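Dihydrodipicolinate synthase (Bacillus clausii KSM-K16, PDB 3E96) probably catalyses the synthesis of 4-hydroxy-tetrahydrodipicolinate, as a lyase of the DapA family built on a TIM barrel. Local coordinates at residues B[163-176]-B[189-203]. Residues are numbered along the deposited sequence; the frame is centred on the assembly and turned at random.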
ATOM      1  N   LEU B 163      -3.405  16.362  17.124  1.00 18.42           N
ATOM      2  CA  LEU B 163      -4.134  16.031  15.902  1.00 17.38           C
ATOM      3  C   LEU B 163      -4.790  17.355  15.520  1.00 16.74           C
ATOM      4  O   LEU B 163      -5.753  17.791  16.163  1.00 16.34           O
ATOM      5  CB  LEU B 163      -5.206  14.965  16.150  1.00 16.09           C
ATOM      6  CG  LEU B 163      -6.007  14.610  14.888  1.00 15.83           C
ATOM      7  CD1 LEU B 163      -5.085  13.955  13.866  1.00 13.41           C
ATOM      8  CD2 LEU B 163      -7.149  13.679  15.233  1.00 17.13           C
ATOM      9  N   VAL B 164      -4.258  18.005  14.490  1.00 14.61           N
ATOM     10  CA  VAL B 164      -4.778  19.301  14.073  1.00 15.34           C
ATOM     11  C   VAL B 164      -5.699  19.264  12.867  1.00 14.35           C
ATOM     12  O   VAL B 164      -6.339  20.263  12.544  1.00 13.52           O
ATOM     13  CB  VAL B 164      -3.628  20.296  13.779  1.00 15.98           C
ATOM     14  CG1 VAL B 164      -2.787  20.494  15.027  1.00 19.19           C
ATOM     15  CG2 VAL B 164      -2.763  19.783  12.637  1.00 16.47           C
ATOM     16  N   GLY B 165      -5.765  18.123  12.196  1.00 13.00           N
ATOM     17  CA  GLY B 165      -6.626  18.039  11.036  1.00 14.11           C
ATOM     18  C   GLY B 165      -6.788  16.650  10.473  1.00 13.87           C
ATOM     19  O   GLY B 165      -6.011  15.741  10.759  1.00 13.73           O
ATOM     20  N   VAL B 166      -7.825  16.490   9.664  1.00 13.62           N
ATOM     21  CA  VAL B 166      -8.104  15.216   9.037  1.00 12.90           C
ATOM     22  C   VAL B 166      -8.391  15.444   7.562  1.00 13.57           C
ATOM     23  O   VAL B 166      -9.237  16.264   7.209  1.00 12.27           O
ATOM     24  CB  VAL B 166      -9.351  14.538   9.656  1.00 13.95           C
ATOM     25  CG1 VAL B 166      -9.723  13.296   8.850  1.00 13.07           C
ATOM     26  CG2 VAL B 166      -9.087  14.172  11.110  1.00 13.87           C
ATOM     27  N   LYS B 167      -7.663  14.742   6.703  1.00 12.83           N
ATOM     28  CA  LYS B 167      -7.916  14.833   5.278  1.00 14.42           C
ATOM     29  C   LYS B 167      -8.830  13.642   5.049  1.00 13.07           C
ATOM     30  O   LYS B 167      -8.371  12.507   4.929  1.00 13.86           O
ATOM     31  CB  LYS B 167      -6.615  14.701   4.480  1.00 16.17           C
ATOM     32  CG  LYS B 167      -5.761  15.961   4.548  1.00 21.73           C
ATOM     33  CD  LYS B 167      -4.521  15.868   3.674  1.00 25.25           C
ATOM     34  CE  LYS B 167      -3.790  17.207   3.631  1.00 27.26           C
ATOM     35  NZ  LYS B 167      -2.591  17.145   2.753  1.00 30.80           N
ATOM     36  N   TYR B 168     -10.134  13.909   5.057  1.00 13.69           N
ATOM     37  CA  TYR B 168     -11.137  12.863   4.878  1.00 12.33           C
ATOM     38  C   TYR B 168     -11.191  12.531   3.396  1.00 10.95           C
ATOM     39  O   TYR B 168     -11.509  13.393   2.577  1.00 11.74           O
ATOM     40  CB  TYR B 168     -12.496  13.357   5.362  1.00 11.16           C
ATOM     41  CG  TYR B 168     -13.447  12.233   5.673  1.00 11.22           C
ATOM     42  CD1 TYR B 168     -13.360  11.533   6.880  1.00 11.58           C
ATOM     43  CD2 TYR B 168     -14.416  11.844   4.751  1.00 10.73           C
ATOM     44  CE1 TYR B 168     -14.219  10.470   7.158  1.00 11.78           C
ATOM     45  CE2 TYR B 168     -15.273  10.790   5.013  1.00 11.82           C
ATOM     46  CZ  TYR B 168     -15.175  10.103   6.215  1.00 12.08           C
ATOM     47  OH  TYR B 168     -16.033   9.050   6.463  1.00 11.97           O
ATOM     48  N   ALA B 169     -10.890  11.282   3.057  1.00 11.81           N
ATOM     49  CA  ALA B 169     -10.839  10.877   1.660  1.00 11.40           C
ATOM     50  C   ALA B 169     -11.781   9.751   1.257  1.00 12.14           C
ATOM     51  O   ALA B 169     -11.496   8.998   0.323  1.00 12.76           O
ATOM     52  CB  ALA B 169      -9.401  10.519   1.293  1.00 10.11           C
ATOM     53  N   ILE B 170     -12.889   9.626   1.979  1.00 12.31           N
ATOM     54  CA  ILE B 170     -13.904   8.632   1.665  1.00 11.49           C
ATOM     55  C   ILE B 170     -15.023   9.488   1.088  1.00 11.56           C
ATOM     56  O   ILE B 170     -15.579  10.340   1.783  1.00 11.02           O
ATOM     57  CB  ILE B 170     -14.404   7.907   2.928  1.00 10.88           C
ATOM     58  CG1 ILE B 170     -13.233   7.192   3.609  1.00 12.74           C
ATOM     59  CG2 ILE B 170     -15.497   6.909   2.557  1.00 11.76           C
ATOM     60  CD1 ILE B 170     -13.600   6.504   4.914  1.00 12.70           C
ATOM     61  N   ASN B 171     -15.342   9.282  -0.186  1.00  9.90           N
ATOM     62  CA  ASN B 171     -16.375  10.085  -0.828  1.00 10.68           C
ATOM     63  C   ASN B 171     -17.782   9.624  -0.502  1.00 11.68           C
ATOM     64  O   ASN B 171     -18.572   9.287  -1.382  1.00 11.04           O
ATOM     65  CB  ASN B 171     -16.143  10.125  -2.341  1.00 11.91           C
ATOM     66  CG  ASN B 171     -14.872  10.874  -2.702  1.00 13.72           C
ATOM     67  OD1 ASN B 171     -14.543  11.890  -2.077  1.00 14.24           O
ATOM     68  ND2 ASN B 171     -14.152  10.386  -3.710  1.00 12.45           N
ATOM     69  N   ASP B 172     -18.076   9.633   0.790  1.00 10.13           N
ATOM     70  CA  ASP B 172     -19.372   9.237   1.310  1.00 11.85           C
ATOM     71  C   ASP B 172     -19.828  10.467   2.086  1.00 11.69           C
ATOM     72  O   ASP B 172     -19.432  10.661   3.237  1.00 11.02           O
ATOM     73  CB  ASP B 172     -19.195   8.043   2.249  1.00 11.94           C
ATOM     74  CG  ASP B 172     -20.513   7.464   2.712  1.00 14.08           C
ATOM     75  OD1 ASP B 172     -21.436   8.250   2.996  1.00 14.01           O
ATOM     76  OD2 ASP B 172     -20.620   6.224   2.803  1.00 15.29           O
ATOM     77  N   LEU B 173     -20.634  11.314   1.450  1.00 11.49           N
ATOM     78  CA  LEU B 173     -21.084  12.548   2.086  1.00 13.30           C
ATOM     79  C   LEU B 173     -21.847  12.373   3.401  1.00 13.04           C
ATOM     80  O   LEU B 173     -21.587  13.102   4.360  1.00 13.04           O
ATOM     81  CB  LEU B 173     -21.887  13.395   1.089  1.00 15.14           C
ATOM     82  CG  LEU B 173     -21.050  14.160   0.045  1.00 19.78           C
ATOM     83  CD1 LEU B 173     -20.154  15.174   0.737  1.00 20.30           C
ATOM     84  CD2 LEU B 173     -20.207  13.199  -0.766  1.00 23.52           C
ATOM     85  N   PRO B 174     -22.803  11.430   3.469  1.00 12.98           N
ATOM     86  CA  PRO B 174     -23.513  11.274   4.747  1.00 12.98           C
ATOM     87  C   PRO B 174     -22.537  10.909   5.864  1.00 12.98           C
ATOM     88  O   PRO B 174     -22.657  11.403   6.984  1.00 13.92           O
ATOM     89  CB  PRO B 174     -24.513  10.154   4.455  1.00 13.93           C
ATOM     90  CG  PRO B 174     -24.840  10.393   3.006  1.00 14.12           C
ATOM     91  CD  PRO B 174     -23.457  10.636   2.411  1.00 12.13           C
ATOM     92  N   ARG B 175     -21.565  10.048   5.561  1.00 13.40           N
ATOM     93  CA  ARG B 175     -20.574   9.664   6.565  1.00 12.54           C
ATOM     94  C   ARG B 175     -19.757  10.870   7.002  1.00 12.87           C
ATOM     95  O   ARG B 175     -19.552  11.097   8.195  1.00 12.41           O
ATOM     96  CB  ARG B 175     -19.610   8.605   6.024  1.00 14.31           C
ATOM     97  CG  ARG B 175     -20.099   7.180   6.135  1.00 14.39           C
ATOM     98  CD  ARG B 175     -19.020   6.201   5.669  1.00 15.02           C
ATOM     99  NE  ARG B 175     -17.887   6.100   6.594  1.00 14.00           N
ATOM    100  CZ  ARG B 175     -16.973   5.133   6.535  1.00 12.74           C
ATOM    101  NH1 ARG B 175     -17.060   4.198   5.596  1.00 12.14           N
ATOM    102  NH2 ARG B 175     -15.993   5.072   7.429  1.00 13.63           N
ATOM    103  N   PHE B 176     -19.278  11.639   6.028  1.00 10.97           N
ATOM    104  CA  PHE B 176     -18.475  12.812   6.331  1.00 12.08           C
ATOM    105  C   PHE B 176     -19.261  13.831   7.157  1.00 12.15           C
ATOM    106  O   PHE B 176     -18.774  14.321   8.176  1.00 12.63           O
ATOM    107  CB  PHE B 176     -17.966  13.465   5.036  1.00 11.37           C
ATOM    108  CG  PHE B 176     -17.211  14.746   5.265  1.00 12.60           C
ATOM    109  CD1 PHE B 176     -16.010  14.746   5.968  1.00 12.06           C
ATOM    110  CD2 PHE B 176     -17.737  15.959   4.839  1.00 13.24           C
ATOM    111  CE1 PHE B 176     -15.349  15.940   6.249  1.00 12.17           C
ATOM    112  CE2 PHE B 176     -17.087  17.158   5.113  1.00 12.51           C
ATOM    113  CZ  PHE B 176     -15.890  17.150   5.822  1.00 13.51           C
ATOM    114  N   ILE B 189     -10.641  20.472  15.015  1.00 26.67           N
ATOM    115  CA  ILE B 189     -10.052  19.705  13.929  1.00 22.54           C
ATOM    116  C   ILE B 189     -10.306  20.414  12.603  1.00 20.54           C
ATOM    117  O   ILE B 189     -11.427  20.836  12.323  1.00 17.35           O
ATOM    118  CB  ILE B 189     -10.678  18.290  13.849  1.00 25.69           C
ATOM    119  CG1 ILE B 189     -10.426  17.525  15.151  1.00 25.94           C
ATOM    120  CG2 ILE B 189     -10.118  17.536  12.651  1.00 24.92           C
ATOM    121  CD1 ILE B 189      -8.961  17.284  15.463  1.00 28.30           C
ATOM    122  N   ALA B 190      -9.263  20.571  11.796  1.00 16.86           N
ATOM    123  CA  ALA B 190      -9.438  21.190  10.495  1.00 15.03           C
ATOM    124  C   ALA B 190      -9.954  20.069   9.602  1.00 14.06           C
ATOM    125  O   ALA B 190      -9.278  19.058   9.429  1.00 13.73           O
ATOM    126  CB  ALA B 190      -8.104  21.706   9.967  1.00 15.52           C
ATOM    127  N   TRP B 191     -11.156  20.224   9.057  1.00 12.95           N
ATOM    128  CA  TRP B 191     -11.712  19.194   8.182  1.00 13.72           C
ATOM    129  C   TRP B 191     -11.386  19.526   6.736  1.00 14.23           C
ATOM    130  O   TRP B 191     -11.881  20.510   6.189  1.00 13.65           O
ATOM    131  CB  TRP B 191     -13.224  19.087   8.374  1.00 12.90           C
ATOM    132  CG  TRP B 191     -13.591  18.450   9.674  1.00 13.96           C
ATOM    133  CD1 TRP B 191     -14.102  19.071  10.785  1.00 15.01           C
ATOM    134  CD2 TRP B 191     -13.455  17.067  10.014  1.00 13.37           C
ATOM    135  NE1 TRP B 191     -14.293  18.150  11.793  1.00 15.42           N
ATOM    136  CE2 TRP B 191     -13.904  16.914  11.345  1.00 16.22           C
ATOM    137  CE3 TRP B 191     -12.998  15.937   9.319  1.00 14.81           C
ATOM    138  CZ2 TRP B 191     -13.908  15.675  11.996  1.00 16.55           C
ATOM    139  CZ3 TRP B 191     -13.002  14.702   9.970  1.00 15.92           C
ATOM    140  CH2 TRP B 191     -13.455  14.584  11.296  1.00 17.90           C
ATOM    141  N   ILE B 192     -10.556  18.686   6.124  1.00 13.30           N
ATOM    142  CA  ILE B 192     -10.106  18.889   4.749  1.00 13.58           C
ATOM    143  C   ILE B 192     -10.606  17.821   3.776  1.00 13.22           C
ATOM    144  O   ILE B 192     -10.517  16.627   4.054  1.00 12.32           O
ATOM    145  CB  ILE B 192      -8.557  18.890   4.705  1.00 14.95           C
ATOM    146  CG1 ILE B 192      -8.022  19.997   5.617  1.00 17.83           C
ATOM    147  CG2 ILE B 192      -8.056  19.088   3.269  1.00 14.50           C
ATOM    148  CD1 ILE B 192      -6.542  19.858   5.950  1.00 19.20           C
ATOM    149  N   CYS B 193     -11.136  18.252   2.635  1.00 12.41           N
ATOM    150  CA  CYS B 193     -11.587  17.296   1.629  1.00 12.06           C
ATOM    151  C   CYS B 193     -10.321  16.749   0.978  1.00 11.88           C
ATOM    152  O   CYS B 193      -9.610  17.479   0.286  1.00 13.60           O
ATOM    153  CB  CYS B 193     -12.445  17.983   0.571  1.00 10.90           C
ATOM    154  SG  CYS B 193     -12.800  16.919  -0.848  1.00 12.65           S
ATOM    155  N   GLY B 194     -10.033  15.472   1.204  1.00 13.57           N
ATOM    156  CA  GLY B 194      -8.827  14.879   0.647  1.00 13.35           C
ATOM    157  C   GLY B 194      -8.950  14.357  -0.770  1.00 14.17           C
ATOM    158  O   GLY B 194      -8.007  13.750  -1.282  1.00 14.93           O
ATOM    159  N   THR B 195     -10.092  14.599  -1.414  1.00 12.42           N
ATOM    160  CA  THR B 195     -10.303  14.110  -2.772  1.00 12.63           C
ATOM    161  C   THR B 195     -10.351  15.183  -3.863  1.00 12.62           C
ATOM    162  O   THR B 195     -10.846  14.948  -4.965  1.00 11.98           O
ATOM    163  CB  THR B 195     -11.561  13.222  -2.830  1.00 12.09           C
ATOM    164  OG1 THR B 195     -12.649  13.880  -2.173  1.00 12.82           O
ATOM    165  CG2 THR B 195     -11.289  11.886  -2.120  1.00 11.59           C
ATOM    166  N   ALA B 196      -9.830  16.360  -3.524  1.00 11.30           N
ATOM    167  CA  ALA B 196      -9.698  17.500  -4.426  1.00 12.86           C
ATOM    168  C   ALA B 196     -10.933  18.200  -4.981  1.00 12.97           C
ATOM    169  O   ALA B 196     -12.057  17.978  -4.537  1.00 14.11           O
ATOM    170  CB  ALA B 196      -8.749  17.134  -5.572  1.00 14.31           C
ATOM    171  N   GLU B 197     -10.690  19.060  -5.964  1.00 13.90           N
ATOM    172  CA  GLU B 197     -11.722  19.889  -6.576  1.00 13.46           C
ATOM    173  C   GLU B 197     -13.031  19.259  -7.038  1.00 13.04           C
ATOM    174  O   GLU B 197     -14.077  19.897  -6.935  1.00 13.19           O
ATOM    175  CB  GLU B 197     -11.108  20.712  -7.716  1.00 14.13           C
ATOM    176  CG  GLU B 197     -10.131  21.785  -7.218  1.00 15.80           C
ATOM    177  CD  GLU B 197      -8.682  21.321  -7.176  1.00 16.66           C
ATOM    178  OE1 GLU B 197      -8.435  20.098  -7.097  1.00 18.52           O
ATOM    179  OE2 GLU B 197      -7.783  22.190  -7.215  1.00 15.74           O
ATOM    180  N   LYS B 198     -12.999  18.032  -7.550  1.00 12.02           N
ATOM    181  CA  LYS B 198     -14.244  17.409  -7.997  1.00 12.47           C
ATOM    182  C   LYS B 198     -15.204  17.248  -6.819  1.00 10.73           C
ATOM    183  O   LYS B 198     -16.416  17.400  -6.962  1.00 11.29           O
ATOM    184  CB  LYS B 198     -13.977  16.033  -8.621  1.00 14.35           C
ATOM    185  CG  LYS B 198     -15.255  15.273  -9.000  1.00 17.02           C
ATOM    186  CD  LYS B 198     -14.954  13.963  -9.716  1.00 18.50           C
ATOM    187  CE  LYS B 198     -16.239  13.199 -10.018  1.00 20.45           C
ATOM    188  NZ  LYS B 198     -15.977  11.873 -10.646  1.00 20.54           N
ATOM    189  N   TRP B 199     -14.653  16.959  -5.647  1.00 10.98           N
ATOM    190  CA  TRP B 199     -15.476  16.738  -4.467  1.00 11.33           C
ATOM    191  C   TRP B 199     -15.575  17.892  -3.474  1.00 11.65           C
ATOM    192  O   TRP B 199     -16.467  17.907  -2.624  1.00 10.94           O
ATOM    193  CB  TRP B 199     -14.984  15.479  -3.738  1.00 12.24           C
ATOM    194  CG  TRP B 199     -15.191  14.240  -4.550  1.00 14.74           C
ATOM    195  CD1 TRP B 199     -14.328  13.689  -5.454  1.00 14.49           C
ATOM    196  CD2 TRP B 199     -16.375  13.438  -4.583  1.00 13.75           C
ATOM    197  NE1 TRP B 199     -14.908  12.590  -6.051  1.00 15.07           N
ATOM    198  CE2 TRP B 199     -16.164  12.416  -5.535  1.00 15.49           C
ATOM    199  CE3 TRP B 199     -17.599  13.485  -3.902  1.00 15.28           C
ATOM    200  CZ2 TRP B 199     -17.132  11.447  -5.823  1.00 14.65           C
ATOM    201  CZ3 TRP B 199     -18.563  12.522  -4.188  1.00 14.34           C
ATOM    202  CH2 TRP B 199     -18.322  11.517  -5.141  1.00 13.96           C
ATOM    203  N   ALA B 200     -14.675  18.861  -3.591  1.00 12.08           N
ATOM    204  CA  ALA B 200     -14.643  20.000  -2.677  1.00 13.23           C
ATOM    205  C   ALA B 200     -15.967  20.736  -2.449  1.00 11.95           C
ATOM    206  O   ALA B 200     -16.306  21.053  -1.311  1.00 12.48           O
ATOM    207  CB  ALA B 200     -13.564  20.997  -3.130  1.00 12.52           C
ATOM    208  N   PRO B 201     -16.730  21.033  -3.518  1.00 12.90           N
ATOM    209  CA  PRO B 201     -17.996  21.744  -3.293  1.00 12.81           C
ATOM    210  C   PRO B 201     -18.969  20.981  -2.393  1.00 12.59           C
ATOM    211  O   PRO B 201     -19.630  21.566  -1.533  1.00 12.58           O
ATOM    212  CB  PRO B 201     -18.546  21.937  -4.708  1.00 12.52           C
ATOM    213  CG  PRO B 201     -17.297  21.997  -5.553  1.00 12.75           C
ATOM    214  CD  PRO B 201     -16.452  20.892  -4.958  1.00 12.25           C
ATOM    215  N   PHE B 202     -19.050  19.675  -2.599  1.00 11.17           N
ATOM    216  CA  PHE B 202     -19.941  18.824  -1.822  1.00 11.24           C
ATOM    217  C   PHE B 202     -19.469  18.694  -0.373  1.00 11.72           C
ATOM    218  O   PHE B 202     -20.270  18.779   0.559  1.00 13.51           O
ATOM    219  CB  PHE B 202     -20.029  17.460  -2.500  1.00 12.16           C
ATOM    220  CG  PHE B 202     -20.408  17.545  -3.957  1.00 12.30           C
ATOM    221  CD1 PHE B 202     -21.735  17.748  -4.336  1.00 12.41           C
ATOM    222  CD2 PHE B 202     -19.429  17.474  -4.947  1.00 13.45           C
ATOM    223  CE1 PHE B 202     -22.087  17.883  -5.678  1.00 13.33           C
ATOM    224  CE2 PHE B 202     -19.767  17.610  -6.302  1.00 14.09           C
ATOM    225  CZ  PHE B 202     -21.098  17.815  -6.669  1.00 14.23           C
ATOM    226  N   PHE B 203     -18.172  18.485  -0.185  1.00 11.28           N
ATOM    227  CA  PHE B 203     -17.619  18.383   1.161  1.00 12.16           C
ATOM    228  C   PHE B 203     -17.777  19.720   1.879  1.00 12.19           C
ATOM    229  O   PHE B 203     -18.077  19.757   3.071  1.00 11.98           O
ATOM    230  CB  PHE B 203     -16.125  18.033   1.118  1.00 12.12           C
ATOM    231  CG  PHE B 203     -15.838  16.567   1.021  1.00 13.64           C
ATOM    232  CD1 PHE B 203     -16.259  15.831  -0.082  1.00 11.12           C
ATOM    233  CD2 PHE B 203     -15.119  15.921   2.030  1.00 13.30           C
ATOM    234  CE1 PHE B 203     -15.969  14.469  -0.184  1.00 14.20           C
ATOM    235  CE2 PHE B 203     -14.822  14.562   1.941  1.00 14.48           C
ATOM    236  CZ  PHE B 203     -15.248  13.831   0.830  1.00 12.47           C
TER
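The side-chain amide of Asn-171 lies flat over the indole of Trp-199, the two planes 9° apart. Asn-171 CB sits 3.6 Å from the centroid of the six-membered ring, a CH-pi contact over the face. CG anti to the carbonyl carbon (chi1 -67°) places the amide over the indole, and its oxygen meets Thr-195. There Thr-195 OG1 donates to Asn-171 OD1 at 2.7 Å, in the carbonyl plane and on a lone pair. Leu-173 reaches the same indole, CD2 lying 3.9 Å from Trp-199 CZ3. Were Trp-199 an alanine, the Asn-171 amide would probably lose the ring beneath it and be freer to turn, and Leu-173 CD2 would lose its aromatic neighbour.

Deeper in, Phe-176, Trp-191 and Phe-203 form an aromatic cluster. Phe-203 CD2 stands 3.7 Å above the centre of the Phe-176 ring. Phe-176 turns its edge to the face of Trp-191 in an offset edge-to-face pair, planes at 80°. Val-166 lies beside Trp-191, with its CB 3.7 Å from Trp-191 CZ3. The ring of Tyr-168 receives Phe-203 CE2 at its edge, while its hydroxyl bonds to Asp-151.

Behind these side chains, strands 163-168 and 190-193 run parallel. Their ladder includes Val-166 N to Ala-190 O and Ile-192 N to Val-166 O, both 3.0 Å. It continues past the strand end through Gly-194 N to Tyr-168 O. On the other sheet face, Lys-167 CG lies alongside Ile-192. Asp-172 N-caps helix 173-180, its OD1 accepting from Arg-175 N.

Strand 163-168, helix 173-180 and strand 190-193 make a beta-alpha-beta unit of the TIM barrel. The aromatic cluster lies between these strands and helices 173-180 and 200-206, while Lys-167, the predicted Schiff-base lysine, extends from the opposite face.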